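PDB 6SKY: Serine/threonine-protein kinase Tel1 from Chaetomium thermophilum, which phosphorylates serine and threonine residues of proteins using ATP and probably acts as a DNA damage sensor that activates checkpoint signalling. Local coordinates for residues Leu1990-Leu1998 / Ala2013-Ile2023; Gly1952-Tyr1963 / Asp1977-Leu1988. One frame throughout, in Å; residues are numbered along the deposited sequence.

Contact 1: residues Leu1990-Leu1998 / Ala2013-Ile2023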
loop_
_atom_site.group_PDB
_atom_site.type_symbol
_atom_site.label_atom_id
_atom_site.label_comp_id
_atom_site.label_asym_id
_atom_site.label_seq_id
_atom_site.Cartn_x
_atom_site.Cartn_y
_atom_site.Cartn_z
ATOM N N LEU A 1990 -9.191 5.600 18.347
ATOM C CA LEU A 1990 -9.829 6.899 18.228
ATOM C C LEU A 1990 -10.925 7.033 19.269
ATOM O O LEU A 1990 -12.087 6.742 18.990
ATOM C CB LEU A 1990 -10.390 7.073 16.823
ATOM C CG LEU A 1990 -9.330 6.891 15.748
ATOM C CD1 LEU A 1990 -9.943 7.018 14.382
ATOM C CD2 LEU A 1990 -8.251 7.915 15.935
ATOM N N ALA A 1991 -10.565 7.478 20.470
ATOM C CA ALA A 1991 -11.511 7.487 21.576
ATOM C C ALA A 1991 -12.427 8.700 21.555
ATOM O O ALA A 1991 -13.587 8.589 21.956
ATOM C CB ALA A 1991 -10.760 7.422 22.903
ATOM N N GLY A 1992 -11.946 9.856 21.099
ATOM C CA GLY A 1992 -12.801 11.032 21.058
ATOM C C GLY A 1992 -13.929 10.908 20.053
ATOM O O GLY A 1992 -15.049 11.360 20.304
ATOM N N LEU A 1993 -13.658 10.288 18.909
ATOM C CA LEU A 1993 -14.706 10.080 17.919
ATOM C C LEU A 1993 -15.767 9.120 18.430
ATOM O O LEU A 1993 -16.965 9.353 18.240
ATOM C CB LEU A 1993 -14.108 9.560 16.617
ATOM C CG LEU A 1993 -13.537 10.571 15.634
ATOM C CD1 LEU A 1993 -12.182 11.062 16.087
ATOM C CD2 LEU A 1993 -13.450 9.943 14.269
ATOM N N SER A 1994 -15.355 8.033 19.073
ATOM C CA SER A 1994 -16.340 7.118 19.627
ATOM C C SER A 1994 -17.082 7.746 20.791
ATOM O O SER A 1994 -18.254 7.438 21.009
ATOM C CB SER A 1994 -15.669 5.820 20.048
ATOM O OG SER A 1994 -14.514 6.086 20.804
ATOM N N ASN A 1995 -16.441 8.650 21.525
ATOM C CA ASN A 1995 -17.146 9.380 22.569
ATOM C C ASN A 1995 -18.249 10.244 21.980
ATOM O O ASN A 1995 -19.382 10.253 22.474
ATOM C CB ASN A 1995 -16.164 10.239 23.351
ATOM C CG ASN A 1995 -16.779 10.841 24.580
ATOM O OD1 ASN A 1995 -17.623 10.230 25.221
ATOM N ND2 ASN A 1995 -16.360 12.048 24.917
ATOM N N SER A 1996 -17.937 10.983 20.919
ATOM C CA SER A 1996 -18.961 11.803 20.283
ATOM C C SER A 1996 -20.061 10.953 19.668
ATOM O O SER A 1996 -21.214 11.381 19.621
ATOM C CB SER A 1996 -18.333 12.698 19.225
ATOM O OG SER A 1996 -18.070 11.970 18.051
ATOM N N LEU A 1997 -19.730 9.761 19.180
ATOM C CA LEU A 1997 -20.755 8.883 18.626
ATOM C C LEU A 1997 -21.616 8.256 19.709
ATOM O O LEU A 1997 -22.760 7.879 19.445
ATOM C CB LEU A 1997 -20.114 7.784 17.792
ATOM C CG LEU A 1997 -20.096 7.901 16.279
ATOM C CD1 LEU A 1997 -19.483 6.658 15.715
ATOM C CD2 LEU A 1997 -21.488 8.069 15.749
ATOM N N LEU A 1998 -21.076 8.097 20.914
ATOM C CA LEU A 1998 -21.863 7.576 22.023
ATOM C C LEU A 1998 -22.784 8.638 22.589
ATOM O O LEU A 1998 -23.934 8.345 22.921
ATOM C CB LEU A 1998 -20.949 7.043 23.121
ATOM C CG LEU A 1998 -20.231 5.722 22.891
ATOM C CD1 LEU A 1998 -19.096 5.584 23.860
ATOM C CD2 LEU A 1998 -21.193 4.594 23.061
ATOM N N ALA A 2013 -17.977 -0.402 25.288
ATOM C CA ALA A 2013 -17.502 0.792 24.602
ATOM C C ALA A 2013 -17.599 2.014 25.496
ATOM O O ALA A 2013 -16.654 2.805 25.586
ATOM C CB ALA A 2013 -18.291 1.004 23.317
ATOM N N THR A 2014 -18.733 2.180 26.172
ATOM C CA THR A 2014 -18.913 3.311 27.072
ATOM C C THR A 2014 -17.801 3.379 28.103
ATOM O O THR A 2014 -17.153 4.417 28.268
ATOM C CB THR A 2014 -20.265 3.215 27.766
ATOM O OG1 THR A 2014 -21.300 3.143 26.784
ATOM C CG2 THR A 2014 -20.493 4.416 28.634
ATOM N N PHE A 2015 -17.540 2.268 28.790
ATOM C CA PHE A 2015 -16.599 2.346 29.899
ATOM C C PHE A 2015 -15.143 2.250 29.466
ATOM O O PHE A 2015 -14.278 2.829 30.133
ATOM C CB PHE A 2015 -16.966 1.296 30.934
ATOM C CG PHE A 2015 -18.227 1.621 31.647
ATOM C CD1 PHE A 2015 -18.209 2.391 32.780
ATOM C CD2 PHE A 2015 -19.440 1.223 31.147
ATOM C CE1 PHE A 2015 -19.364 2.722 33.412
ATOM C CE2 PHE A 2015 -20.594 1.556 31.782
ATOM C CZ PHE A 2015 -20.554 2.305 32.910
ATOM N N THR A 2016 -14.855 1.629 28.325
ATOM C CA THR A 2016 -13.515 1.704 27.761
ATOM C C THR A 2016 -13.177 3.127 27.353
ATOM O O THR A 2016 -12.082 3.621 27.638
ATOM C CB THR A 2016 -13.401 0.771 26.564
ATOM O OG1 THR A 2016 -13.681 -0.566 26.975
ATOM C CG2 THR A 2016 -12.017 0.816 26.006
ATOM N N THR A 2017 -14.111 3.806 26.687
ATOM C CA THR A 2017 -13.881 5.182 26.274
ATOM C C THR A 2017 -13.758 6.106 27.471
ATOM O O THR A 2017 -12.925 7.016 27.477
ATOM C CB THR A 2017 -15.015 5.632 25.367
ATOM O OG1 THR A 2017 -15.125 4.727 24.267
ATOM C CG2 THR A 2017 -14.754 7.002 24.841
ATOM N N ALA A 2018 -14.577 5.889 28.499
ATOM C CA ALA A 2018 -14.483 6.714 29.692
ATOM C C ALA A 2018 -13.149 6.530 30.391
ATOM O O ALA A 2018 -12.597 7.486 30.936
ATOM C CB ALA A 2018 -15.629 6.387 30.638
ATOM N N ARG A 2019 -12.614 5.309 30.394
ATOM C CA ARG A 2019 -11.321 5.090 31.030
ATOM C C ARG A 2019 -10.180 5.669 30.206
ATOM O O ARG A 2019 -9.212 6.190 30.762
ATOM C CB ARG A 2019 -11.101 3.607 31.266
ATOM C CG ARG A 2019 -9.812 3.308 31.960
ATOM C CD ARG A 2019 -9.573 1.833 32.084
ATOM N NE ARG A 2019 -9.661 1.139 30.811
ATOM C CZ ARG A 2019 -8.721 1.168 29.881
ATOM N NH1 ARG A 2019 -8.885 0.503 28.756
ATOM N NH2 ARG A 2019 -7.630 1.875 30.069
ATOM N N LYS A 2020 -10.267 5.580 28.880
ATOM C CA LYS A 2020 -9.200 6.114 28.043
ATOM C C LYS A 2020 -9.161 7.633 28.081
ATOM O O LYS A 2020 -8.080 8.225 28.113
ATOM C CB LYS A 2020 -9.363 5.629 26.612
ATOM C CG LYS A 2020 -8.979 4.201 26.414
ATOM C CD LYS A 2020 -9.295 3.766 25.015
ATOM C CE LYS A 2020 -8.868 2.343 24.789
ATOM N NZ LYS A 2020 -7.422 2.201 25.052
ATOM N N LEU A 2021 -10.317 8.287 28.059
ATOM C CA LEU A 2021 -10.338 9.740 28.149
ATOM C C LEU A 2021 -10.270 10.246 29.578
ATOM O O LEU A 2021 -10.167 11.457 29.777
ATOM C CB LEU A 2021 -11.590 10.293 27.482
ATOM C CG LEU A 2021 -11.643 10.093 25.976
ATOM C CD1 LEU A 2021 -12.977 10.522 25.441
ATOM C CD2 LEU A 2021 -10.534 10.868 25.325
ATOM N N GLU A 2022 -10.334 9.354 30.563
ATOM C CA GLU A 2022 -10.282 9.694 31.982
ATOM C C GLU A 2022 -11.457 10.576 32.392
ATOM O O GLU A 2022 -11.299 11.698 32.861
ATOM C CB GLU A 2022 -8.949 10.343 32.328
ATOM C CG GLU A 2022 -7.794 9.422 32.092
ATOM C CD GLU A 2022 -6.522 9.939 32.686
ATOM O OE1 GLU A 2022 -6.474 11.137 33.015
ATOM O OE2 GLU A 2022 -5.568 9.147 32.834
ATOM N N ILE A 2023 -12.649 10.029 32.210
ATOM C CA ILE A 2023 -13.904 10.647 32.610
ATOM C C ILE A 2023 -14.417 9.835 33.786
ATOM O O ILE A 2023 -15.071 8.807 33.604
ATOM C CB ILE A 2023 -14.916 10.666 31.465
ATOM C CG1 ILE A 2023 -14.385 11.488 30.303
ATOM C CG2 ILE A 2023 -16.237 11.196 31.932
ATOM C CD1 ILE A 2023 -15.115 11.229 29.029
#
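Ala1991 and Thr2017 mark the closest pass of helices 1991-1998 and 2013-2021, their CA atoms 5.7 Å apart, on axes 9.6 Å apart at closest approach whose N-to-C directions diverge by 132°. Thr2017 is the knob, its side chain set in a hole formed by Ala1991, Ser1994, Asn1995 and Leu1998. Its two branches do different work. The methyl CG2, anti to the backbone N (chi1 -56° for OG1), points into the facing helix and meets the carbonyl O of Ala1991 at 3.5 Å and CB of Asn1995. The hydroxyl turns back on its own helix: OG1 donates to Ala2013 O at 2.8 Å, tilted 32° from the carbonyl plane, while the Thr2017 amide reaches the same oxygen from the opposite face. A valine in its place would probably leave Ala2013 O with the amide alone and lose the bond that fixes the rotation of the side chain. One turn on, Leu2021 lays CD1 beside the amide end of Asn1995, 3.7 Å from ND2, and its CG lies 4.2 Å from CB of Ala1991. At the far end Leu1998 brings CD1 over the backbone of Thr2014, 3.9 Å from its CA; Thr2014 OG1 is bonded to Ser2010 O. The helix 2013-2021 ends in a Schellman motif, with Glu2022 at positive phi and Ile2023 N bonded to Ala2018 O. This is helix-pair packing within the FAT region. Leu1997 and Ala2013 rest on helix 1974-1988, and Ala2018 on helix 2035-2047. Asp1964 of the second subunit accepts from the amides of Ala1991 and Gly1992 at the start of helix 1991-1999, which places the pair at the dimer interface.

Contact 2: residues Gly1952-Tyr1963 / Asp1977-Leu1988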
loop_
_atom_site.group_PDB
_atom_site.type_symbol
_atom_site.label_atom_id
_atom_site.label_comp_id
_atom_site.label_asym_id
_atom_site.label_seq_id
_atom_site.Cartn_x
_atom_site.Cartn_y
_atom_site.Cartn_z
ATOM N N GLY A 1952 -9.184 -1.870 10.667
ATOM C CA GLY A 1952 -9.171 -0.533 11.216
ATOM C C GLY A 1952 -9.964 0.439 10.381
ATOM O O GLY A 1952 -11.192 0.475 10.467
ATOM N N ALA A 1953 -9.268 1.252 9.590
ATOM C CA ALA A 1953 -9.948 2.181 8.704
ATOM C C ALA A 1953 -10.715 1.474 7.600
ATOM O O ALA A 1953 -11.640 2.061 7.027
ATOM C CB ALA A 1953 -8.939 3.150 8.093
ATOM N N LYS A 1954 -10.359 0.231 7.292
ATOM C CA LYS A 1954 -10.988 -0.450 6.171
ATOM C C LYS A 1954 -12.444 -0.767 6.465
ATOM O O LYS A 1954 -13.285 -0.725 5.563
ATOM C CB LYS A 1954 -10.216 -1.718 5.837
ATOM C CG LYS A 1954 -10.735 -2.458 4.633
ATOM C CD LYS A 1954 -10.014 -2.057 3.370
ATOM C CE LYS A 1954 -10.392 -2.973 2.226
ATOM N NZ LYS A 1954 -9.615 -2.649 1.002
ATOM N N SER A 1955 -12.768 -1.094 7.709
ATOM C CA SER A 1955 -14.170 -1.268 8.052
ATOM C C SER A 1955 -14.841 0.055 8.351
ATOM O O SER A 1955 -16.058 0.163 8.197
ATOM C CB SER A 1955 -14.323 -2.209 9.243
ATOM O OG SER A 1955 -13.690 -1.692 10.390
ATOM N N LEU A 1956 -14.071 1.062 8.757
ATOM C CA LEU A 1956 -14.633 2.386 8.983
ATOM C C LEU A 1956 -15.160 2.985 7.692
ATOM O O LEU A 1956 -16.189 3.658 7.696
ATOM C CB LEU A 1956 -13.582 3.294 9.610
ATOM C CG LEU A 1956 -13.900 4.779 9.706
ATOM C CD1 LEU A 1956 -15.123 5.004 10.544
ATOM C CD2 LEU A 1956 -12.730 5.512 10.297
ATOM N N ALA A 1957 -14.496 2.717 6.569
ATOM C CA ALA A 1957 -14.979 3.201 5.279
ATOM C C ALA A 1957 -16.345 2.620 4.933
ATOM O O ALA A 1957 -17.304 3.355 4.664
ATOM C CB ALA A 1957 -13.966 2.857 4.193
ATOM N N PHE A 1958 -16.447 1.291 4.923
ATOM C CA PHE A 1958 -17.694 0.634 4.553
ATOM C C PHE A 1958 -18.804 0.941 5.547
ATOM O O PHE A 1958 -19.965 1.129 5.158
ATOM C CB PHE A 1958 -17.475 -0.871 4.451
ATOM C CG PHE A 1958 -16.641 -1.289 3.283
ATOM C CD1 PHE A 1958 -15.278 -1.134 3.299
ATOM C CD2 PHE A 1958 -17.221 -1.845 2.171
ATOM C CE1 PHE A 1958 -14.518 -1.515 2.227
ATOM C CE2 PHE A 1958 -16.458 -2.228 1.104
ATOM C CZ PHE A 1958 -15.109 -2.062 1.134
ATOM N N ARG A 1959 -18.471 1.015 6.836
ATOM C CA ARG A 1959 -19.476 1.334 7.837
ATOM C C ARG A 1959 -19.945 2.773 7.722
ATOM O O ARG A 1959 -21.132 3.045 7.889
ATOM C CB ARG A 1959 -18.933 1.077 9.232
ATOM C CG ARG A 1959 -19.332 -0.239 9.804
ATOM C CD ARG A 1959 -20.812 -0.459 9.705
ATOM N NE ARG A 1959 -21.125 -1.856 9.962
ATOM C CZ ARG A 1959 -22.335 -2.380 9.854
ATOM N NH1 ARG A 1959 -22.525 -3.663 10.107
ATOM N NH2 ARG A 1959 -23.353 -1.621 9.490
ATOM N N GLY A 1960 -19.039 3.712 7.461
ATOM C CA GLY A 1960 -19.462 5.080 7.256
ATOM C C GLY A 1960 -20.367 5.227 6.056
ATOM O O GLY A 1960 -21.333 5.986 6.089
ATOM N N ALA A 1961 -20.081 4.496 4.983
ATOM C CA ALA A 1961 -20.962 4.549 3.821
ATOM C C ALA A 1961 -22.350 4.012 4.156
ATOM O O ALA A 1961 -23.364 4.643 3.838
ATOM C CB ALA A 1961 -20.345 3.781 2.659
ATOM N N GLN A 1962 -22.415 2.849 4.807
ATOM C CA GLN A 1962 -23.705 2.310 5.230
ATOM C C GLN A 1962 -24.445 3.283 6.133
ATOM O O GLN A 1962 -25.646 3.511 5.972
ATOM C CB GLN A 1962 -23.507 0.984 5.956
ATOM C CG GLN A 1962 -23.105 -0.158 5.080
ATOM C CD GLN A 1962 -24.243 -0.656 4.234
ATOM O OE1 GLN A 1962 -25.396 -0.301 4.457
ATOM N NE2 GLN A 1962 -23.926 -1.484 3.248
ATOM N N TYR A 1963 -23.735 3.860 7.096
ATOM C CA TYR A 1963 -24.342 4.727 8.091
ATOM C C TYR A 1963 -24.910 5.986 7.461
ATOM O O TYR A 1963 -26.025 6.396 7.789
ATOM C CB TYR A 1963 -23.293 5.058 9.143
ATOM C CG TYR A 1963 -23.757 5.871 10.312
ATOM C CD1 TYR A 1963 -22.995 6.916 10.780
ATOM C CD2 TYR A 1963 -24.938 5.588 10.959
ATOM C CE1 TYR A 1963 -23.391 7.653 11.844
ATOM C CE2 TYR A 1963 -25.343 6.329 12.026
ATOM C CZ TYR A 1963 -24.565 7.361 12.462
ATOM O OH TYR A 1963 -24.956 8.113 13.533
ATOM N N ASP A 1977 -25.920 0.415 12.698
ATOM C CA ASP A 1977 -24.727 0.965 12.063
ATOM C C ASP A 1977 -23.892 1.728 13.072
ATOM O O ASP A 1977 -22.695 1.463 13.234
ATOM C CB ASP A 1977 -25.114 1.870 10.898
ATOM C CG ASP A 1977 -25.610 1.100 9.701
ATOM O OD1 ASP A 1977 -25.025 0.046 9.392
ATOM O OD2 ASP A 1977 -26.584 1.544 9.066
ATOM N N CYS A 1978 -24.525 2.644 13.806
ATOM C CA CYS A 1978 -23.804 3.407 14.813
ATOM C C CYS A 1978 -23.101 2.471 15.778
ATOM O O CYS A 1978 -21.904 2.621 16.041
ATOM C CB CYS A 1978 -24.762 4.335 15.549
ATOM S SG CYS A 1978 -23.974 5.537 16.616
ATOM N N ASN A 1979 -23.816 1.453 16.263
ATOM C CA ASN A 1979 -23.202 0.466 17.140
ATOM C C ASN A 1979 -21.927 -0.077 16.523
ATOM O O ASN A 1979 -20.840 0.037 17.102
ATOM C CB ASN A 1979 -24.185 -0.665 17.426
ATOM C CG ASN A 1979 -25.094 -0.359 18.586
ATOM O OD1 ASN A 1979 -24.716 0.350 19.512
ATOM N ND2 ASN A 1979 -26.303 -0.892 18.543
ATOM N N ALA A 1980 -22.041 -0.608 15.305
ATOM C CA ALA A 1980 -20.878 -1.152 14.627
ATOM C C ALA A 1980 -19.761 -0.129 14.585
ATOM O O ALA A 1980 -18.622 -0.423 14.961
ATOM C CB ALA A 1980 -21.258 -1.600 13.222
ATOM N N LEU A 1981 -20.093 1.106 14.212
ATOM C CA LEU A 1981 -19.075 2.139 14.105
ATOM C C LEU A 1981 -18.351 2.322 15.424
ATOM O O LEU A 1981 -17.117 2.331 15.466
ATOM C CB LEU A 1981 -19.697 3.449 13.643
ATOM C CG LEU A 1981 -19.703 3.616 12.136
ATOM C CD1 LEU A 1981 -20.443 4.857 11.787
ATOM C CD2 LEU A 1981 -18.289 3.698 11.649
ATOM N N ILE A 1982 -19.103 2.423 16.520
ATOM C CA ILE A 1982 -18.466 2.606 17.817
ATOM C C ILE A 1982 -17.493 1.471 18.071
ATOM O O ILE A 1982 -16.326 1.694 18.416
ATOM C CB ILE A 1982 -19.523 2.711 18.927
ATOM C CG1 ILE A 1982 -20.437 3.898 18.665
ATOM C CG2 ILE A 1982 -18.853 2.893 20.257
ATOM C CD1 ILE A 1982 -21.744 3.816 19.374
ATOM N N LYS A 1983 -17.938 0.240 17.817
ATOM C CA LYS A 1983 -17.060 -0.909 17.967
ATOM C C LYS A 1983 -15.792 -0.707 17.159
ATOM O O LYS A 1983 -14.683 -0.762 17.699
ATOM C CB LYS A 1983 -17.794 -2.175 17.537
ATOM C CG LYS A 1983 -17.121 -3.457 17.953
ATOM C CD LYS A 1983 -17.757 -4.649 17.271
ATOM C CE LYS A 1983 -16.925 -5.900 17.473
ATOM N NZ LYS A 1983 -17.372 -7.011 16.591
ATOM N N ALA A 1984 -15.944 -0.384 15.876
ATOM C CA ALA A 1984 -14.785 -0.153 15.027
ATOM C C ALA A 1984 -13.894 0.932 15.607
ATOM O O ALA A 1984 -12.678 0.755 15.720
ATOM C CB ALA A 1984 -15.233 0.214 13.616
ATOM N N LEU A 1985 -14.489 2.047 16.034
ATOM C CA LEU A 1985 -13.672 3.162 16.484
ATOM C C LEU A 1985 -12.983 2.879 17.801
ATOM O O LEU A 1985 -12.110 3.650 18.198
ATOM C CB LEU A 1985 -14.516 4.423 16.603
ATOM C CG LEU A 1985 -14.912 5.085 15.289
ATOM C CD1 LEU A 1985 -15.925 6.164 15.534
ATOM C CD2 LEU A 1985 -13.697 5.661 14.623
ATOM N N SER A 1986 -13.347 1.802 18.487
ATOM C CA SER A 1986 -12.599 1.425 19.673
ATOM C C SER A 1986 -11.476 0.458 19.349
ATOM O O SER A 1986 -10.479 0.408 20.076
ATOM C CB SER A 1986 -13.533 0.815 20.713
ATOM O OG SER A 1986 -14.296 1.817 21.354
ATOM N N SER A 1987 -11.605 -0.299 18.264
ATOM C CA SER A 1987 -10.539 -1.192 17.847
ATOM C C SER A 1987 -9.380 -0.452 17.211
ATOM O O SER A 1987 -8.356 -1.073 16.917
ATOM C CB SER A 1987 -11.075 -2.225 16.862
ATOM O OG SER A 1987 -11.285 -1.641 15.589
ATOM N N LEU A 1988 -9.524 0.848 16.977
ATOM C CA LEU A 1988 -8.471 1.684 16.421
ATOM C C LEU A 1988 -7.700 2.427 17.497
ATOM O O LEU A 1988 -6.471 2.448 17.479
ATOM C CB LEU A 1988 -9.068 2.691 15.439
ATOM C CG LEU A 1988 -9.227 2.210 14.012
ATOM C CD1 LEU A 1988 -10.031 3.205 13.220
ATOM C CD2 LEU A 1988 -7.852 2.044 13.428
#
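The guanidinium of Arg1959 has CB of Ala1980 over one face, 3.3 Å from NE and offset toward the rim, and OD1 of Asp1977 at its edge, near the plane. Arg1959 NH2 and Asp1977 OD1 are modelled as a salt bridge, but the pair is too close for its exact geometry to be trusted; the bend at chi2 (-51°) folds the chain across Ala1980. The other carboxylate oxygen, OD2, is bonded to His1966. The Tyr1963 ring is met obliquely by CD1 of Leu1981, 3.4 Å from CD1 of the tyrosine, and by CB of Asp1977 and Cys1978. The Cys1978 sulfur lies 5.3 Å from the ring centroid, 42° off its normal, an oblique sulfur-aromatic contact. Leu1981 is a knob among Leu1956, Arg1959, Gly1960 and Tyr1963, its CD2 3.6 Å from CD1 of Leu1956. At the other end CD2 of Leu1988 lies 3.6 Å from CA of Gly1952. The helices run nearly antiparallel, at 161°, as a helical hairpin of the FAT alpha-solenoid. Helix 1939-1948 flanks it through Phe1958 and Arg1959, helix 1991-1999 covers Cys1978, Leu1981 and Leu1985, and Leu1993 of the second subunit also packs on Leu1981.

Contact 2 closes before contact 1 opens, so the two follow in series along the chain, with centres 15 Å apart on the same side of the chain's centre. Helix 1974-1988 of contact 2 is followed directly by helix 1991-1999 of contact 1, and the seam between them is apolar: Leu1997 CD1 lies 3.6 Å from Leu1985 CD1. Helix 2011-2021 also reaches helix 1974-1988, through Ala2013 CB, 3.6 Å from Ile1982 CG2. Helix 1974-1988 therefore packs against a helix on either side of it in sequence. All four segments fall in the FAT range, away from the nucleotide and magnesium sites, and both contacts touch the second subunit, consistent with a part in dimer assembly.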